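PDB 2VVE: spike protein P1 from Pseudoalteromonas phage pm2, which acts as the receptor-binding spike of the virion at its fivefold vertices, its C-terminal part recognising the receptor and its N-terminal part associating with the capsid vertex. Local coordinates for residues V42-G48 and V78-V82; S37-P41 and G245-I249; T6-R10 and L250-T254; L124-F129 and V193-A199. One frame throughout, in Å; residues are numbered along the deposited sequence.

Interaction 1 (V42-G48 and V78-V82); sequences VDIWIGG and VNYWV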
loop_
_atom_site.group_PDB
_atom_site.type_symbol
_atom_site.label_atom_id
_atom_site.label_comp_id
_atom_site.label_asym_id
_atom_site.label_seq_id
_atom_site.Cartn_x
_atom_site.Cartn_y
_atom_site.Cartn_z
ATOM N N VAL A 42 13.623 -3.379 9.752
ATOM C CA VAL A 42 13.119 -2.592 10.881
ATOM C C VAL A 42 13.388 -1.115 10.629
ATOM O O VAL A 42 14.312 -0.769 9.868
ATOM C CB VAL A 42 13.751 -3.054 12.239
ATOM C CG1 VAL A 42 13.386 -4.512 12.532
ATOM C CG2 VAL A 42 15.279 -2.889 12.237
ATOM N N ASP A 43 12.598 -0.240 11.265
ATOM C CA ASP A 43 12.909 1.199 11.220
ATOM C C ASP A 43 14.364 1.426 11.628
ATOM O O ASP A 43 14.855 0.844 12.615
ATOM C CB ASP A 43 12.010 2.001 12.157
ATOM C CG ASP A 43 10.548 2.020 11.727
ATOM O OD1 ASP A 43 10.202 1.604 10.602
ATOM O OD2 ASP A 43 9.734 2.484 12.544
ATOM N N ILE A 44 15.054 2.270 10.874
ATOM C CA ILE A 44 16.490 2.432 11.057
ATOM C C ILE A 44 16.852 3.919 10.975
ATOM O O ILE A 44 16.391 4.637 10.088
ATOM C CB ILE A 44 17.307 1.594 10.017
ATOM C CG1 ILE A 44 18.806 1.593 10.368
ATOM C CG2 ILE A 44 17.050 2.068 8.549
ATOM C CD1 ILE A 44 19.645 0.613 9.554
ATOM N N TRP A 45 17.686 4.359 11.907
ATOM C CA TRP A 45 18.115 5.740 11.952
ATOM C C TRP A 45 19.524 5.787 11.374
ATOM O O TRP A 45 20.364 4.961 11.741
ATOM C CB TRP A 45 18.023 6.259 13.388
ATOM C CG TRP A 45 16.605 6.635 13.777
ATOM C CD1 TRP A 45 16.075 7.905 13.836
ATOM C CD2 TRP A 45 15.542 5.744 14.142
ATOM N NE1 TRP A 45 14.755 7.853 14.224
ATOM C CE2 TRP A 45 14.399 6.542 14.411
ATOM C CE3 TRP A 45 15.438 4.350 14.262
ATOM C CZ2 TRP A 45 13.172 5.991 14.803
ATOM C CZ3 TRP A 45 14.211 3.802 14.645
ATOM C CH2 TRP A 45 13.094 4.627 14.913
ATOM N N ILE A 46 19.751 6.704 10.435
ATOM C CA ILE A 46 20.997 6.767 9.658
ATOM C C ILE A 46 21.617 8.156 9.813
ATOM O O ILE A 46 20.919 9.172 9.736
ATOM C CB ILE A 46 20.759 6.462 8.152
ATOM C CG1 ILE A 46 20.191 5.040 7.959
ATOM C CG2 ILE A 46 22.044 6.632 7.342
ATOM C CD1 ILE A 46 21.198 3.902 8.249
ATOM N N GLY A 47 22.922 8.185 10.026
ATOM C CA GLY A 47 23.638 9.445 10.219
ATOM C C GLY A 47 25.140 9.338 10.059
ATOM O O GLY A 47 25.690 8.249 9.828
ATOM N N GLY A 48 25.798 10.483 10.229
ATOM C CA GLY A 48 27.249 10.594 10.127
ATOM C C GLY A 48 27.919 10.386 11.464
ATOM O O GLY A 48 27.333 9.825 12.382
ATOM N N VAL A 78 29.296 5.621 7.661
ATOM C CA VAL A 78 27.869 5.858 7.857
ATOM C C VAL A 78 27.451 5.021 9.070
ATOM O O VAL A 78 27.773 3.835 9.148
ATOM C CB VAL A 78 27.034 5.462 6.617
ATOM C CG1 VAL A 78 25.527 5.719 6.869
ATOM C CG2 VAL A 78 27.482 6.261 5.374
ATOM N N ASN A 79 26.758 5.657 10.008
ATOM C CA ASN A 79 26.288 4.989 11.242
ATOM C C ASN A 79 24.805 4.682 11.235
ATOM O O ASN A 79 24.028 5.389 10.596
ATOM C CB ASN A 79 26.596 5.885 12.441
ATOM C CG ASN A 79 28.084 5.978 12.726
ATOM O OD1 ASN A 79 28.788 4.976 12.690
ATOM N ND2 ASN A 79 28.569 7.186 13.007
ATOM N N TYR A 80 24.410 3.642 11.977
ATOM C CA TYR A 80 23.003 3.318 12.141
ATOM C C TYR A 80 22.645 3.168 13.627
ATOM O O TYR A 80 23.524 2.963 14.470
ATOM C CB TYR A 80 22.607 2.044 11.363
ATOM C CG TYR A 80 23.095 0.749 12.000
ATOM C CD1 TYR A 80 24.312 0.191 11.629
ATOM C CD2 TYR A 80 22.333 0.095 12.965
ATOM C CE1 TYR A 80 24.777 -1.006 12.217
ATOM C CE2 TYR A 80 22.792 -1.106 13.575
ATOM C CZ TYR A 80 24.016 -1.635 13.186
ATOM O OH TYR A 80 24.498 -2.797 13.755
ATOM N N TRP A 81 21.349 3.280 13.917
ATOM C CA TRP A 81 20.773 2.861 15.196
ATOM C C TRP A 81 19.402 2.231 14.942
ATOM O O TRP A 81 18.608 2.766 14.151
ATOM C CB TRP A 81 20.624 4.064 16.134
ATOM C CG TRP A 81 20.092 3.710 17.506
ATOM C CD1 TRP A 81 20.825 3.470 18.624
ATOM C CD2 TRP A 81 18.712 3.562 17.890
ATOM N NE1 TRP A 81 19.996 3.176 19.695
ATOM C CE2 TRP A 81 18.694 3.224 19.266
ATOM C CE3 TRP A 81 17.493 3.677 17.207
ATOM C CZ2 TRP A 81 17.507 3.013 19.971
ATOM C CZ3 TRP A 81 16.310 3.455 17.914
ATOM C CH2 TRP A 81 16.329 3.129 19.282
ATOM N N VAL A 82 19.127 1.106 15.602
ATOM C CA VAL A 82 17.801 0.471 15.527
ATOM C C VAL A 82 17.217 0.176 16.904
ATOM O O VAL A 82 16.004 0.100 17.067
ATOM C CB VAL A 82 17.792 -0.843 14.678
ATOM C CG1 VAL A 82 18.091 -0.543 13.210
ATOM C CG2 VAL A 82 18.760 -1.893 15.250
HETATM O O HOH W 1 14.131 -0.067 15.058
#

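Interaction 2 (S37-P41 and G245-I249); sequences SIKSP and GYAQI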
loop_
_atom_site.group_PDB
_atom_site.type_symbol
_atom_site.label_atom_id
_atom_site.label_comp_id
_atom_site.label_asym_id
_atom_site.label_seq_id
_atom_site.Cartn_x
_atom_site.Cartn_y
_atom_site.Cartn_z
ATOM N N SER A 37 22.717 0.468 -2.157
ATOM C CA SER A 37 21.253 0.412 -2.034
ATOM C C SER A 37 20.915 -0.518 -0.873
ATOM O O SER A 37 21.318 -1.677 -0.864
ATOM C CB SER A 37 20.588 -0.057 -3.340
ATOM O OG SER A 37 19.204 0.326 -3.423
ATOM N N ILE A 38 20.153 -0.001 0.089
ATOM C CA ILE A 38 19.972 -0.642 1.383
ATOM C C ILE A 38 18.476 -0.797 1.707
ATOM O O ILE A 38 17.679 0.104 1.448
ATOM C CB ILE A 38 20.649 0.202 2.490
ATOM C CG1 ILE A 38 22.133 0.439 2.159
ATOM C CG2 ILE A 38 20.448 -0.417 3.894
ATOM C CD1 ILE A 38 22.715 1.677 2.783
ATOM N N LYS A 39 18.116 -1.935 2.303
ATOM C CA LYS A 39 16.770 -2.112 2.831
ATOM C C LYS A 39 16.872 -2.774 4.193
ATOM O O LYS A 39 17.479 -3.838 4.324
ATOM C CB LYS A 39 15.870 -2.956 1.920
ATOM C CG LYS A 39 14.392 -3.039 2.427
ATOM C CD LYS A 39 13.540 -4.063 1.663
ATOM C CE LYS A 39 13.348 -3.641 0.203
ATOM N NZ LYS A 39 12.497 -4.600 -0.570
ATOM N N SER A 40 16.271 -2.129 5.188
ATOM C CA SER A 40 16.252 -2.654 6.562
ATOM C C SER A 40 14.873 -3.224 6.879
ATOM O O SER A 40 13.867 -2.612 6.522
ATOM C CB SER A 40 16.592 -1.543 7.561
ATOM O OG SER A 40 16.499 -1.998 8.904
ATOM N N PRO A 41 14.817 -4.382 7.566
ATOM C CA PRO A 41 13.529 -4.960 7.903
ATOM C C PRO A 41 12.888 -4.291 9.120
ATOM O O PRO A 41 11.755 -4.616 9.467
ATOM C CB PRO A 41 13.880 -6.421 8.228
ATOM C CG PRO A 41 15.252 -6.341 8.809
ATOM C CD PRO A 41 15.937 -5.222 8.055
ATOM N N GLY A 245 17.789 -7.741 13.011
ATOM C CA GLY A 245 17.401 -8.048 11.656
ATOM C C GLY A 245 18.628 -7.932 10.801
ATOM O O GLY A 245 19.695 -7.503 11.274
ATOM N N TYR A 246 18.487 -8.320 9.544
ATOM C CA TYR A 246 19.584 -8.214 8.604
ATOM C C TYR A 246 19.221 -7.196 7.537
ATOM O O TYR A 246 18.200 -7.340 6.860
ATOM C CB TYR A 246 19.911 -9.584 8.000
ATOM C CG TYR A 246 20.389 -10.572 9.042
ATOM C CD1 TYR A 246 19.479 -11.296 9.812
ATOM C CD2 TYR A 246 21.745 -10.749 9.288
ATOM C CE1 TYR A 246 19.911 -12.190 10.798
ATOM C CE2 TYR A 246 22.188 -11.653 10.266
ATOM C CZ TYR A 246 21.272 -12.363 11.008
ATOM O OH TYR A 246 21.720 -13.240 11.971
ATOM N N ALA A 247 20.052 -6.164 7.420
ATOM C CA ALA A 247 19.910 -5.158 6.366
ATOM C C ALA A 247 20.443 -5.725 5.064
ATOM O O ALA A 247 21.495 -6.357 5.042
ATOM C CB ALA A 247 20.660 -3.883 6.738
ATOM N N GLN A 248 19.690 -5.529 3.990
ATOM C CA GLN A 248 20.065 -6.026 2.664
ATOM C C GLN A 248 20.889 -4.946 1.990
ATOM O O GLN A 248 20.459 -3.791 1.956
ATOM C CB GLN A 248 18.796 -6.309 1.836
ATOM C CG GLN A 248 17.838 -7.344 2.447
ATOM C CD GLN A 248 18.477 -8.717 2.561
ATOM O OE1 GLN A 248 19.267 -9.121 1.699
ATOM N NE2 GLN A 248 18.143 -9.445 3.633
ATOM N N ILE A 249 22.059 -5.306 1.454
ATOM C CA ILE A 249 22.958 -4.335 0.840
ATOM C C ILE A 249 23.389 -4.774 -0.540
ATOM O O ILE A 249 23.859 -5.883 -0.725
ATOM C CB ILE A 249 24.280 -4.102 1.667
ATOM C CG1 ILE A 249 24.022 -4.031 3.177
ATOM C CG2 ILE A 249 25.077 -2.882 1.113
ATOM C CD1 ILE A 249 23.213 -2.821 3.646
#

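Interaction 3 (T6-R10 and L250-T254); sequences TTKSR and LMERT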
loop_
_atom_site.group_PDB
_atom_site.type_symbol
_atom_site.label_atom_id
_atom_site.label_comp_id
_atom_site.label_asym_id
_atom_site.label_seq_id
_atom_site.Cartn_x
_atom_site.Cartn_y
_atom_site.Cartn_z
ATOM N N THR A 6 34.724 11.768 -9.556
ATOM C CA THR A 6 33.793 10.630 -9.607
ATOM C C THR A 6 34.304 9.611 -10.622
ATOM O O THR A 6 34.809 9.981 -11.684
ATOM C CB THR A 6 32.375 11.058 -10.039
ATOM O OG1 THR A 6 32.458 11.836 -11.242
ATOM C CG2 THR A 6 31.685 11.873 -8.946
ATOM N N THR A 7 34.164 8.329 -10.290
ATOM C CA THR A 7 34.553 7.245 -11.203
ATOM C C THR A 7 33.410 6.238 -11.383
ATOM O O THR A 7 32.491 6.160 -10.555
ATOM C CB THR A 7 35.799 6.488 -10.687
ATOM O OG1 THR A 7 35.603 6.146 -9.313
ATOM C CG2 THR A 7 37.072 7.337 -10.840
ATOM N N LYS A 8 33.458 5.486 -12.479
ATOM C CA LYS A 8 32.451 4.466 -12.765
ATOM C C LYS A 8 32.645 3.259 -11.846
ATOM O O LYS A 8 33.775 2.957 -11.432
ATOM C CB LYS A 8 32.519 4.041 -14.235
ATOM C CG LYS A 8 32.266 5.191 -15.218
ATOM C CD LYS A 8 32.455 4.761 -16.674
ATOM C CE LYS A 8 31.727 5.714 -17.620
ATOM N NZ LYS A 8 32.236 5.629 -19.019
ATOM N N SER A 9 31.545 2.581 -11.524
ATOM C CA SER A 9 31.587 1.359 -10.729
ATOM C C SER A 9 31.585 0.159 -11.671
ATOM O O SER A 9 30.715 0.039 -12.529
ATOM C CB SER A 9 30.369 1.259 -9.810
ATOM O OG SER A 9 30.440 2.167 -8.718
ATOM N N ARG A 10 32.545 -0.736 -11.494
ATOM C CA ARG A 10 32.586 -1.969 -12.273
ATOM C C ARG A 10 31.862 -3.109 -11.550
ATOM O O ARG A 10 31.093 -3.856 -12.166
ATOM C CB ARG A 10 34.039 -2.386 -12.544
ATOM C CG ARG A 10 34.163 -3.564 -13.500
ATOM C CD ARG A 10 35.494 -4.292 -13.365
ATOM N NE ARG A 10 35.526 -5.451 -14.259
ATOM C CZ ARG A 10 36.472 -6.388 -14.268
ATOM N NH1 ARG A 10 37.497 -6.327 -13.425
ATOM N NH2 ARG A 10 36.388 -7.394 -15.128
ATOM N N LEU A 250 23.191 -3.891 -1.504
ATOM C CA LEU A 250 23.835 -3.997 -2.804
ATOM C C LEU A 250 24.811 -2.833 -2.882
ATOM O O LEU A 250 24.405 -1.665 -2.810
ATOM C CB LEU A 250 22.788 -3.939 -3.927
ATOM C CG LEU A 250 23.413 -4.003 -5.326
ATOM C CD1 LEU A 250 22.611 -4.925 -6.211
ATOM C CD2 LEU A 250 23.558 -2.616 -5.944
ATOM N N MET A 251 26.098 -3.159 -3.002
ATOM C CA MET A 251 27.154 -2.165 -3.049
ATOM C C MET A 251 27.806 -2.142 -4.429
ATOM O O MET A 251 28.083 -3.198 -5.009
ATOM C CB MET A 251 28.219 -2.522 -2.008
ATOM C CG MET A 251 29.306 -1.490 -1.926
ATOM S SD MET A 251 30.465 -1.888 -0.613
ATOM C CE MET A 251 29.431 -1.736 0.833
ATOM N N GLU A 252 28.087 -0.938 -4.919
ATOM C CA GLU A 252 28.823 -0.740 -6.171
ATOM C C GLU A 252 30.137 -0.003 -5.910
ATOM O O GLU A 252 30.179 0.983 -5.175
ATOM C CB GLU A 252 27.981 0.028 -7.184
ATOM C CG GLU A 252 26.543 -0.525 -7.287
ATOM C CD GLU A 252 25.661 0.275 -8.229
ATOM O OE1 GLU A 252 26.071 1.365 -8.660
ATOM O OE2 GLU A 252 24.565 -0.211 -8.546
ATOM N N ARG A 253 31.203 -0.513 -6.511
ATOM C CA ARG A 253 32.560 -0.003 -6.298
ATOM C C ARG A 253 33.339 0.089 -7.607
ATOM O O ARG A 253 33.055 -0.647 -8.561
ATOM C CB ARG A 253 33.325 -0.909 -5.325
ATOM C CG ARG A 253 32.810 -0.888 -3.882
ATOM C CD ARG A 253 33.589 -1.851 -3.005
ATOM N NE ARG A 253 33.376 -3.231 -3.424
ATOM C CZ ARG A 253 34.045 -4.276 -2.952
ATOM N NH1 ARG A 253 34.993 -4.111 -2.035
ATOM N NH2 ARG A 253 33.765 -5.488 -3.410
ATOM N N THR A 254 34.334 0.978 -7.635
ATOM C CA THR A 254 35.214 1.151 -8.792
ATOM C C THR A 254 36.128 -0.069 -8.943
ATOM O O THR A 254 36.446 -0.750 -7.964
ATOM C CB THR A 254 36.058 2.445 -8.661
ATOM O OG1 THR A 254 35.185 3.577 -8.585
ATOM C CG2 THR A 254 37.012 2.632 -9.859
HETATM O O HOH W 2 27.917 3.183 -8.835
#

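Interaction 4 (L124-F129 and V193-A199); sequences LDGVPF and VMVTLSA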
loop_
_atom_site.group_PDB
_atom_site.type_symbol
_atom_site.label_atom_id
_atom_site.label_comp_id
_atom_site.label_asym_id
_atom_site.label_seq_id
_atom_site.Cartn_x
_atom_site.Cartn_y
_atom_site.Cartn_z
ATOM N N LEU A 124 18.291 -17.243 8.937
ATOM C CA LEU A 124 18.329 -18.248 10.028
ATOM C C LEU A 124 17.575 -19.547 9.685
ATOM O O LEU A 124 17.382 -20.424 10.542
ATOM C CB LEU A 124 17.774 -17.635 11.322
ATOM C CG LEU A 124 17.756 -18.399 12.661
ATOM C CD1 LEU A 124 19.139 -18.454 13.304
ATOM C CD2 LEU A 124 16.746 -17.803 13.637
ATOM N N ASP A 125 17.139 -19.656 8.432
ATOM C CA ASP A 125 16.410 -20.831 7.957
ATOM C C ASP A 125 17.208 -22.115 8.188
ATOM O O ASP A 125 18.263 -22.321 7.579
ATOM C CB ASP A 125 16.064 -20.671 6.474
ATOM C CG ASP A 125 15.257 -21.836 5.928
ATOM O OD1 ASP A 125 14.825 -22.702 6.725
ATOM O OD2 ASP A 125 15.062 -21.877 4.696
ATOM N N GLY A 126 16.692 -22.963 9.074
ATOM C CA GLY A 126 17.307 -24.247 9.421
ATOM C C GLY A 126 18.624 -24.139 10.175
ATOM O O GLY A 126 19.433 -25.068 10.154
ATOM N N VAL A 127 18.845 -23.002 10.829
ATOM C CA VAL A 127 20.056 -22.780 11.628
ATOM C C VAL A 127 19.713 -22.911 13.119
ATOM O O VAL A 127 18.853 -22.182 13.617
ATOM C CB VAL A 127 20.689 -21.388 11.351
ATOM C CG1 VAL A 127 21.882 -21.144 12.273
ATOM C CG2 VAL A 127 21.111 -21.244 9.884
ATOM N N PRO A 128 20.371 -23.847 13.836
ATOM C CA PRO A 128 20.054 -24.026 15.260
ATOM C C PRO A 128 20.400 -22.796 16.098
ATOM O O PRO A 128 21.420 -22.131 15.853
ATOM C CB PRO A 128 20.921 -25.218 15.682
ATOM C CG PRO A 128 21.334 -25.896 14.377
ATOM C CD PRO A 128 21.411 -24.788 13.374
ATOM N N PHE A 129 19.558 -22.507 17.086
ATOM C CA PHE A 129 19.772 -21.365 17.967
ATOM C C PHE A 129 19.321 -21.672 19.388
ATOM O O PHE A 129 18.477 -22.544 19.606
ATOM C CB PHE A 129 19.054 -20.122 17.431
ATOM C CG PHE A 129 17.553 -20.234 17.429
ATOM C CD1 PHE A 129 16.812 -19.821 18.534
ATOM C CD2 PHE A 129 16.879 -20.746 16.316
ATOM C CE1 PHE A 129 15.417 -19.919 18.541
ATOM C CE2 PHE A 129 15.487 -20.853 16.309
ATOM C CZ PHE A 129 14.752 -20.438 17.424
ATOM N N VAL A 193 17.300 -24.690 25.529
ATOM C CA VAL A 193 17.203 -25.653 24.436
ATOM C C VAL A 193 17.762 -25.068 23.146
ATOM O O VAL A 193 17.688 -23.855 22.908
ATOM C CB VAL A 193 15.732 -26.151 24.215
ATOM C CG1 VAL A 193 15.216 -26.875 25.463
ATOM C CG2 VAL A 193 14.808 -24.994 23.825
ATOM N N MET A 194 18.312 -25.938 22.316
ATOM C CA MET A 194 18.602 -25.591 20.944
ATOM C C MET A 194 17.352 -25.915 20.130
ATOM O O MET A 194 16.757 -26.979 20.278
ATOM C CB MET A 194 19.794 -26.393 20.409
ATOM C CG MET A 194 21.122 -26.104 21.097
ATOM S SD MET A 194 21.608 -24.367 21.015
ATOM C CE MET A 194 21.793 -24.151 19.250
ATOM N N VAL A 195 16.968 -24.990 19.264
ATOM C CA VAL A 195 15.830 -25.184 18.385
ATOM C C VAL A 195 16.259 -24.894 16.956
ATOM O O VAL A 195 17.043 -23.970 16.710
ATOM C CB VAL A 195 14.647 -24.265 18.803
ATOM C CG1 VAL A 195 13.456 -24.484 17.914
ATOM C CG2 VAL A 195 14.253 -24.536 20.237
ATOM N N THR A 196 15.758 -25.696 16.020
ATOM C CA THR A 196 16.071 -25.514 14.614
ATOM C C THR A 196 14.776 -25.341 13.837
ATOM O O THR A 196 13.953 -26.255 13.791
ATOM C CB THR A 196 16.887 -26.709 14.046
ATOM O OG1 THR A 196 18.111 -26.843 14.774
ATOM C CG2 THR A 196 17.200 -26.497 12.585
ATOM N N LEU A 197 14.612 -24.172 13.223
ATOM C CA LEU A 197 13.345 -23.816 12.579
ATOM C C LEU A 197 13.488 -23.349 11.136
ATOM O O LEU A 197 14.450 -22.684 10.780
ATOM C CB LEU A 197 12.633 -22.723 13.379
ATOM C CG LEU A 197 12.300 -22.994 14.853
ATOM C CD1 LEU A 197 11.747 -21.740 15.521
ATOM C CD2 LEU A 197 11.348 -24.184 15.041
ATOM N N SER A 198 12.493 -23.696 10.322
ATOM C CA SER A 198 12.371 -23.169 8.969
ATOM C C SER A 198 12.055 -21.680 9.007
ATOM O O SER A 198 11.488 -21.182 9.989
ATOM C CB SER A 198 11.262 -23.912 8.226
ATOM O OG SER A 198 10.073 -23.897 8.986
ATOM N N ALA A 199 12.423 -20.976 7.939
ATOM C CA ALA A 199 12.131 -19.552 7.812
ATOM C C ALA A 199 10.636 -19.324 7.953
ATOM O O ALA A 199 9.822 -20.160 7.539
ATOM C CB ALA A 199 12.630 -19.013 6.478
HETATM O O HOH W 3 16.176 -21.977 13.211
#

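Interaction 1 (V42-G48 and V78-V82)
Two adjoining inner strands of a jelly-roll sheet illustrate how an antiparallel pair can present quite different chemistry on its two faces. Strands 44-47 and 78-81 run at 154° with their axes 4.7 Å apart. The approach begins at Val42, whose CG2 lies 3.8 Å from Val82 CG1. At Asp43 the backbones have separated enough to admit a water, which donates to Asp43 O (2.7 Å) and to Val82 O (2.8 Å). Ile44 sends CG1 to within 3.6 Å of Val82 CG1 and CD1 to within 3.8 Å of Tyr80 CB. Trp45 forms a hydrogen-bonded pair with Trp81, N to O and O to N both at 2.9 Å. On this face the edge of the Trp81 ring approaches the face of the Trp45 ring in an offset edge-to-face stack, with six-membered centroids 5.5 Å apart and planes at 74°. Ile46, opposite Tyr80 in a non-hydrogen-bonded pair, belongs to the other, apolar face: CG2 meets Val78 CG1 at 3.6 Å, while Phe70 of strand 69-72 packs against Ile44 and Ile46 from the facing sheet. Leu250 of the second subunit also packs on Ile46. Gly47 forms the next hydrogen-bonded pair, donating through N to Asn79 O (3.1 Å) and accepting from Asn79 N at O (2.8 Å). At Gly48 a side chain takes over from the backbone: Asn79 ND2 donates to Gly48 O at 3.0 Å.

Interaction 2 (S37-P41 and G245-I249)
Closing a jelly-roll domain with a strand from far along the chain is well illustrated here: the C-terminal strand 245-253 lies between strands 11-19 and 33-39 in an antiparallel sheet, and segment 37-41 is its partner on one flank. Gly245 opens the pairing where the strands are splayed. Its backbone angles (156/173) and the proline opposite both explain the absent side chain, since a CB would collide with Pro41 CG, which sits 4.0 Å from Gly245 CA. Tyr246 turns its CB away, but its carbonyl O rests 3.3 Å from Pro41 CD; the proline, lacking an amide proton, can donate no ladder bond here. Ala247 comes next, its CA 3.4 Å from Lys39 O in a CA-H...O contact. Gln248 carries the two conventional hydrogen bonds, N to Lys39 O at 2.8 Å and O from Lys39 N at 3.0 Å. The side chains of this pair share a face yet have other partners: Lys39 NZ forms a salt bridge with Glu65 of the third subunit, and the Gln248 side-chain amide is hydrogen-bonded to the side chains of Gln16 and Glu123. Ile249 and Ile38 form a non-hydrogen-bonded pair on the opposite face, which is buried; Phe15 and Ile17 touch Ile249, while Phe70 and Ile72 touch Ile38. Between these two isoleucines the meeting is methyl to methyl, Ile249 CD1 lying 3.7 Å from Ile38 CG2.

Interaction 3 (T6-R10 and L250-T254)
Near the two ends of this fragment, polar bonds do what apolar contacts do in a core, and the junction is a clear case. Residues 6-10, an extended loop leading into strand 11-19, cross the end of strand 245-253, the touching parts running 114° apart. Hydroxyl chemistry comes first: Thr7 OG1 and Thr254 OG1 are hydrogen-bonded at 2.7 Å, and Lys8 O lies 3.2 Å from Thr254 OG1. Backbone bonding amounts to a weak bond from Arg10 N to Arg253 O at 3.0 Å. CA-H...O contacts supplement it, with Ser9 CA 3.3 Å from Arg253 O and Thr254 CA 3.5 Å from Lys8 O. One water joins side chains across the gap, 2.7 Å from Ser9 OG and donating to Glu252 OE1 at 2.6 Å. Glu252 OE2 makes a salt bridge with Arg35 and accepts from Asn73 N of the third subunit, while Asn34 binds both Ser9 OG and Thr254 OG1. Beyond the contact, Thr6 OG1 is hydrogen-bonded to Thr6 of the second and third subunits. The chemistry implies a polar seam with one bridging water, in which the one backbone-to-backbone hydrogen bond is weak, side-chain hydroxyls carry the join, and the two segments are tied into the assembly as well as to each other.

Interaction 4 (L124-F129 and V193-A199)
The loop carrying the chain from strand 116-120 into strand 129-137 lies along the end of strand 189-195 and fills the hollow there with a turn, a water and an aromatic ring. A type II turn, Leu124 to Val127, arches against residues 197-199; Gly126, at positive phi in its third position, donates from N to Leu197 O at 2.8 Å. At the turn's outer shoulder, Ala199 N makes a weak bond to Asp125 OD1 at 3.2 Å. The backbone then bows outward. Water occupies part of the space, lying 2.7 Å from Val127 O and accepting from Leu197 N at 2.7 Å, while the Thr196 side chain forms a bump beneath the bow: CG2 is 3.6 Å from Gly126 O and OG1 3.4 Å from Pro128 CB. Met194 CE curls up to lie 3.8 Å from Pro128 CB. Beyond this the backbones close into a hydrogen-bonded antiparallel pair, Phe129 N to Val195 O and Val195 N to Phe129 O, both 2.9 Å. The Phe129 ring is the largest bump, its face over Val195 CB (4.1 Å from CZ) and its edge against Leu197 CD1 (3.8 Å from CZ). Inward, Leu241 of helix 239-242 touches Leu124 and Phe129, while Val195 packs on Ile159 and Tyr172 of the facing sheet. Strand 129-137, which Phe129 begins, lies between 229-236 and outermost 189-195 in a four-stranded antiparallel sheet, order 1-4-2-3, consistent with a jelly-roll-like sandwich.

In the fold
Interactions 1 and 2 belong to one jelly roll, with segments adjoining in sequence and centres 11 Å apart, yet they lie in its two different sheets. Both combine backbone pairing with a buried, largely apolar face. Interaction 3 uses the same strand 245-253 as interaction 2, and Ser37 N probably bonds to Leu250 O between them; towards the chain ends, hydroxyls and water replace the apolar packing. Interactions 2 and 3 both meet the third subunit, interactions 1 and 3 the second. Interaction 4 stands in a different part of the chain, about 28 Å from interaction 1 between centres, touches no other chain, and mixes an exposed turn with a buried patch centred on the Phe129 ring.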